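Local coordinates for amine oxidase (Emericella nidulans, PDB 3PGB), which oxidises primary amines to aldehydes with copper and a topaquinone cofactor made from one of its own tyrosines, at the interface of chains A and B. Coordinates in Å, arbitrary orientation; residue numbers count along the deposited sequence, not the author numbering. Chains: chain A/B, Putative uncharacterized protein.

Contact 1: the interface of chains A and B. Residues chain A 455, 467, 469, 737; chain B 416, 419-420.
B:Tyr419 is inserted between A:Val737, over one face of its phenol ring, and A:Lys469, whose CG lies over the rim of the opposite face. A:Val737 CG1 stands over the middle of its face in a CH-pi contact, 4.0 Å from the ring centroid. This methyl is placed between the backbone N and the carbonyl carbon (chi1 72°), which turns it toward chain B. At about a right angle to the tyrosine, A:Lys469 brings its CG to 3.4 Å from ring atom CE2 of B:Tyr419, with CD2 close by. Bends at chi3 and chi4 then fold the lysine back, and its amino group NZ reaches a water 2.5 Å away. The same water lies 2.8 Å from the carbonyl O of B:Tyr419, giving a polar bridge beside the apolar packing. A:Val467 and B:Leu416 slide past each other in opposite directions, CG2 of the valine 3.3 Å from CD1 of the leucine. That leucine methyl also meets A:Val737 CG1 tip to tip. Within chain B, B:Asp420 accepts the backbone N-H of B:Leu416 on the anti side of OD2, linking the two ends of this loop stretch. The chain B loop thus packs on chain A strands 464-468 and 736-742 and loop residues A:Pro455 and A:Lys469.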
# COMPACT_ATOMS: atom_id res chain seq x y z
N PRO A 455 -11.82 3.02 -9.01
CA PRO A 455 -12.20 4.40 -9.30
C PRO A 455 -11.71 5.36 -8.22
O PRO A 455 -11.35 4.92 -7.13
CB PRO A 455 -13.73 4.34 -9.29
CG PRO A 455 -14.04 3.29 -8.31
CD PRO A 455 -12.95 2.26 -8.44
N VAL A 467 -19.83 7.82 -10.32
CA VAL A 467 -18.44 7.35 -10.17
C VAL A 467 -17.46 8.26 -10.92
O VAL A 467 -17.79 8.79 -11.98
CB VAL A 467 -18.27 5.91 -10.70
CG1 VAL A 467 -16.86 5.41 -10.40
CG2 VAL A 467 -19.31 4.99 -10.09
N LYS A 469 -13.42 8.24 -12.39
CA LYS A 469 -12.28 7.38 -12.68
C LYS A 469 -11.04 7.87 -11.96
O LYS A 469 -10.92 9.05 -11.64
CB LYS A 469 -12.00 7.33 -14.19
CG LYS A 469 -13.12 6.74 -15.03
CD LYS A 469 -12.62 6.30 -16.42
CE LYS A 469 -12.53 4.77 -16.56
NZ LYS A 469 -11.72 4.11 -15.50
N VAL A 737 -19.15 9.98 -14.19
CA VAL A 737 -20.46 9.68 -14.73
C VAL A 737 -21.53 9.63 -13.64
O VAL A 737 -21.21 9.37 -12.48
CB VAL A 737 -20.44 8.34 -15.50
CG1 VAL A 737 -20.33 7.18 -14.53
CG2 VAL A 737 -21.66 8.20 -16.36
N LEU B 416 -21.18 0.09 -11.83
CA LEU B 416 -21.09 0.81 -13.10
C LEU B 416 -19.95 0.19 -13.89
O LEU B 416 -18.79 0.28 -13.49
CB LEU B 416 -20.86 2.30 -12.90
CG LEU B 416 -21.98 3.09 -12.22
CD1 LEU B 416 -21.71 4.58 -12.33
CD2 LEU B 416 -23.35 2.77 -12.80
N TYR B 419 -16.21 1.54 -14.81
CA TYR B 419 -15.82 2.50 -13.78
C TYR B 419 -15.48 1.80 -12.47
O TYR B 419 -14.36 1.92 -11.98
CB TYR B 419 -16.92 3.55 -13.59
CG TYR B 419 -16.96 4.55 -14.73
CD1 TYR B 419 -17.46 4.19 -15.98
CD2 TYR B 419 -16.47 5.85 -14.58
CE1 TYR B 419 -17.48 5.09 -17.04
CE2 TYR B 419 -16.50 6.76 -15.63
CZ TYR B 419 -17.01 6.37 -16.86
OH TYR B 419 -17.04 7.25 -17.92
N ASP B 420 -16.43 1.06 -11.92
CA ASP B 420 -16.19 0.27 -10.71
C ASP B 420 -15.22 -0.88 -10.98
O ASP B 420 -14.43 -1.23 -10.12
CB ASP B 420 -17.51 -0.28 -10.16
CG ASP B 420 -18.33 0.77 -9.44
OD1 ASP B 420 -17.76 1.51 -8.62
OD2 ASP B 420 -19.55 0.86 -9.69
O HOH W 1 -12.59 3.72 -13.14

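Contact 2: the interface of chains A and B. Residues chain A 333-334, 735, 754-755; chain B 324-326.
Loop meets loop here: the chain B segment B:Arg324 to B:Gln326 passes between the chain A loop of A:Pro333 and A:Asp334, just after strand 329-331, and the loop of A:Gln754 and A:Ser755. A:Asp334 makes a direct polar link: its carboxylate takes the backbone N-H of B:Gln326 on OD2, N to O 2.9 Å. The bond is fairly straight, 163° at the hydrogen. Because the donor is a main-chain amide, this link holds the path of the chain B loop and does not read the glutamine side chain. That side chain crosses the aspartate at about a right angle, with the carboxylate and amide planes 68° apart, and its CB sits 3.6 Å from CG of A:Asp334. Its CG packs against CB of A:Ser755 at 3.8 Å. A bend at chi2 then turns the amide end, whose NE2 lies 3.9 Å from CG of A:Pro333. B:Lys325 runs extended beyond its CG, while its CB rests 3.8 Å from CB of A:Asp334. The lysine NZ stays 6.8 Å from OD2 of A:Asp334, so the opposite charges could attract only at long range. The backbone N of B:Gln326 approaches A:Asp334 OD2 from above the carboxylate plane, 71° out of it.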
# COMPACT_ATOMS: atom_id res chain seq x y z
N PRO A 333 -5.96 5.37 -26.17
CA PRO A 333 -6.71 5.70 -27.39
C PRO A 333 -6.45 7.10 -27.93
O PRO A 333 -6.36 7.27 -29.15
CB PRO A 333 -8.17 5.59 -26.96
CG PRO A 333 -8.15 4.67 -25.79
CD PRO A 333 -6.85 4.89 -25.10
N ASP A 334 -6.32 8.10 -27.05
CA ASP A 334 -6.03 9.46 -27.48
C ASP A 334 -4.58 9.86 -27.25
O ASP A 334 -4.24 11.04 -27.28
CB ASP A 334 -6.98 10.45 -26.80
CG ASP A 334 -8.40 10.33 -27.31
OD1 ASP A 334 -8.73 9.29 -27.90
OD2 ASP A 334 -9.20 11.27 -27.11
N ASN A 735 -14.02 13.07 -16.58
CA ASN A 735 -14.04 11.61 -16.68
C ASN A 735 -14.74 10.94 -15.49
O ASN A 735 -14.18 10.10 -14.79
CB ASN A 735 -12.63 11.09 -16.90
CG ASN A 735 -12.02 11.62 -18.19
OD1 ASN A 735 -11.26 12.58 -18.17
ND2 ASN A 735 -12.41 11.02 -19.31
N GLN A 754 -16.95 14.31 -21.37
CA GLN A 754 -15.85 13.42 -21.71
C GLN A 754 -16.00 12.93 -23.15
O GLN A 754 -16.99 13.23 -23.82
CB GLN A 754 -15.77 12.22 -20.75
CG GLN A 754 -16.88 11.20 -20.91
CD GLN A 754 -16.76 10.06 -19.93
OE1 GLN A 754 -16.00 9.11 -20.14
NE2 GLN A 754 -17.53 10.13 -18.84
N SER A 755 -15.01 12.17 -23.60
CA SER A 755 -15.00 11.62 -24.94
C SER A 755 -16.15 10.64 -25.15
O SER A 755 -16.41 9.79 -24.29
CB SER A 755 -13.66 10.90 -25.17
OG SER A 755 -13.46 10.61 -26.54
N ARG B 324 -10.56 16.27 -21.59
CA ARG B 324 -11.67 15.81 -22.42
C ARG B 324 -11.27 14.70 -23.39
O ARG B 324 -12.14 14.03 -23.94
CB ARG B 324 -12.32 16.97 -23.19
CG ARG B 324 -13.04 17.97 -22.28
CD ARG B 324 -13.35 19.28 -23.00
NE ARG B 324 -13.65 20.37 -22.07
CZ ARG B 324 -14.83 20.56 -21.48
NH1 ARG B 324 -15.86 19.74 -21.71
NH2 ARG B 324 -14.99 21.59 -20.64
N LYS B 325 -9.97 14.52 -23.62
CA LYS B 325 -9.49 13.38 -24.40
C LYS B 325 -9.66 12.10 -23.59
O LYS B 325 -9.72 12.13 -22.36
CB LYS B 325 -8.01 13.54 -24.74
CG LYS B 325 -7.68 14.62 -25.76
CD LYS B 325 -6.17 14.84 -25.78
CE LYS B 325 -5.71 15.74 -26.91
NZ LYS B 325 -4.22 15.93 -26.87
N GLN B 326 -9.76 10.97 -24.29
CA GLN B 326 -9.88 9.66 -23.64
C GLN B 326 -8.64 9.30 -22.81
O GLN B 326 -7.52 9.29 -23.33
CB GLN B 326 -10.13 8.55 -24.66
CG GLN B 326 -11.50 7.86 -24.54
CD GLN B 326 -11.46 6.59 -23.69
OE1 GLN B 326 -11.28 6.64 -22.46
NE2 GLN B 326 -11.66 5.44 -24.34

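Contact 3: the interface of chains A and B. Residues chain A 413, 478, 480, 485; chain B 458-460.
Strand 457-460 of chain B, extended from B:Arg458 to B:Ser460, runs past the end of chain A strand 471-479 and the loop carrying A:Thr480 and A:Asp485. A:Asp485 follows the topaquinone residue in the conserved T-X-X-N-Y-(D/E) motif, which A:Thr480 opens, and is gripped through both carboxylate oxygens. On OD1 it accepts from ND1 of the B:His459 imidazole at 2.7 Å, on the syn side and in the ring plane, although the ring and carboxylate planes stand 63° apart. On OD2 it forms a salt bridge with NH1 of B:Arg458 at 2.7 Å, approached nearly along the C-O axis and lying in the guanidinium plane. The hydroxyl OG1 of A:Thr480 also donates to OD2, at 2.6 Å, from above the carboxylate plane. These bonds from both chains should fix the carboxylate's rotation and probably stabilise its negative charge. B:Arg458 starts with CG between its backbone N and carbonyl carbon (chi1 76°) and bends at chi3, which brings the guanidinium back over its own strand. The arginine CD lies 3.8 Å from CG1 of A:Val478, the side chains sliding past each other in opposite directions. A further bond within chain B should steady the guanidinium: NH1 of B:Arg458 donates in plane to OG of B:Ser460 at 2.7 Å.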
# COMPACT_ATOMS: atom_id res chain seq x y z
N PHE A 413 19.60 1.81 -16.61
CA PHE A 413 19.62 1.27 -17.96
C PHE A 413 18.30 1.48 -18.72
O PHE A 413 17.29 1.85 -18.13
CB PHE A 413 19.92 -0.23 -17.94
CG PHE A 413 21.26 -0.58 -17.37
CD1 PHE A 413 22.42 -0.02 -17.90
CD2 PHE A 413 21.38 -1.49 -16.33
CE1 PHE A 413 23.67 -0.35 -17.38
CE2 PHE A 413 22.62 -1.83 -15.81
CZ PHE A 413 23.77 -1.27 -16.33
N VAL A 478 14.45 3.04 -13.27
CA VAL A 478 14.89 1.80 -12.67
C VAL A 478 16.40 1.74 -12.73
O VAL A 478 16.97 1.80 -13.82
CB VAL A 478 14.34 0.57 -13.40
CG1 VAL A 478 14.92 -0.71 -12.80
CG2 VAL A 478 12.81 0.56 -13.34
N THR A 480 19.72 -0.61 -11.71
CA THR A 480 20.15 -1.95 -11.36
C THR A 480 21.62 -1.94 -10.98
O THR A 480 22.49 -2.06 -11.83
CB THR A 480 19.92 -2.95 -12.51
OG1 THR A 480 18.54 -2.94 -12.89
CG2 THR A 480 20.32 -4.36 -12.09
N ASP A 485 17.67 -4.58 -8.25
CA ASP A 485 16.88 -3.76 -9.18
C ASP A 485 15.90 -2.93 -8.39
O ASP A 485 14.91 -3.45 -7.88
CB ASP A 485 16.14 -4.62 -10.20
CG ASP A 485 17.07 -5.24 -11.21
OD1 ASP A 485 17.95 -6.03 -10.81
OD2 ASP A 485 16.93 -4.94 -12.41
N ARG B 458 12.25 -8.44 -12.33
CA ARG B 458 13.18 -8.08 -13.38
C ARG B 458 14.60 -8.26 -12.91
O ARG B 458 14.84 -8.35 -11.71
CB ARG B 458 13.00 -6.61 -13.78
CG ARG B 458 13.58 -5.63 -12.78
CD ARG B 458 13.29 -4.18 -13.14
NE ARG B 458 13.38 -3.92 -14.58
CZ ARG B 458 14.51 -3.89 -15.28
NH1 ARG B 458 15.69 -4.13 -14.71
NH2 ARG B 458 14.45 -3.65 -16.58
N HIS B 459 15.52 -8.31 -13.87
CA HIS B 459 16.93 -8.11 -13.58
C HIS B 459 17.73 -7.74 -14.83
O HIS B 459 17.64 -8.42 -15.85
CB HIS B 459 17.55 -9.34 -12.94
CG HIS B 459 18.99 -9.14 -12.57
ND1 HIS B 459 19.39 -8.15 -11.70
CD2 HIS B 459 20.11 -9.77 -12.97
CE1 HIS B 459 20.70 -8.19 -11.57
NE2 HIS B 459 21.17 -9.16 -12.33
N SER B 460 18.53 -6.68 -14.73
CA SER B 460 19.35 -6.22 -15.85
C SER B 460 20.84 -6.46 -15.61
O SER B 460 21.31 -6.54 -14.48
CB SER B 460 19.10 -4.73 -16.09
OG SER B 460 17.75 -4.51 -16.43

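Contacts 1 and 2 are neighbours, their C-alpha centres about 14 Å apart; A:Asn735, at the margin of contact 2, precedes strand 736-742, which carries A:Val737 of contact 1. Contact 3 lies about 35 Å from contact 1 and 34 Å from contact 2. Strands 464-468 and 471-479, close in sequence, tie contact 1 to contact 3 along chain A. About 12 Å separate contact 3 from A:Asp403, the predicted catalytic base, against about 40 Å for the others. The partner subunit thus approaches the active-site region at contact 3, and two-fold symmetry repeats every contact with the chains exchanged.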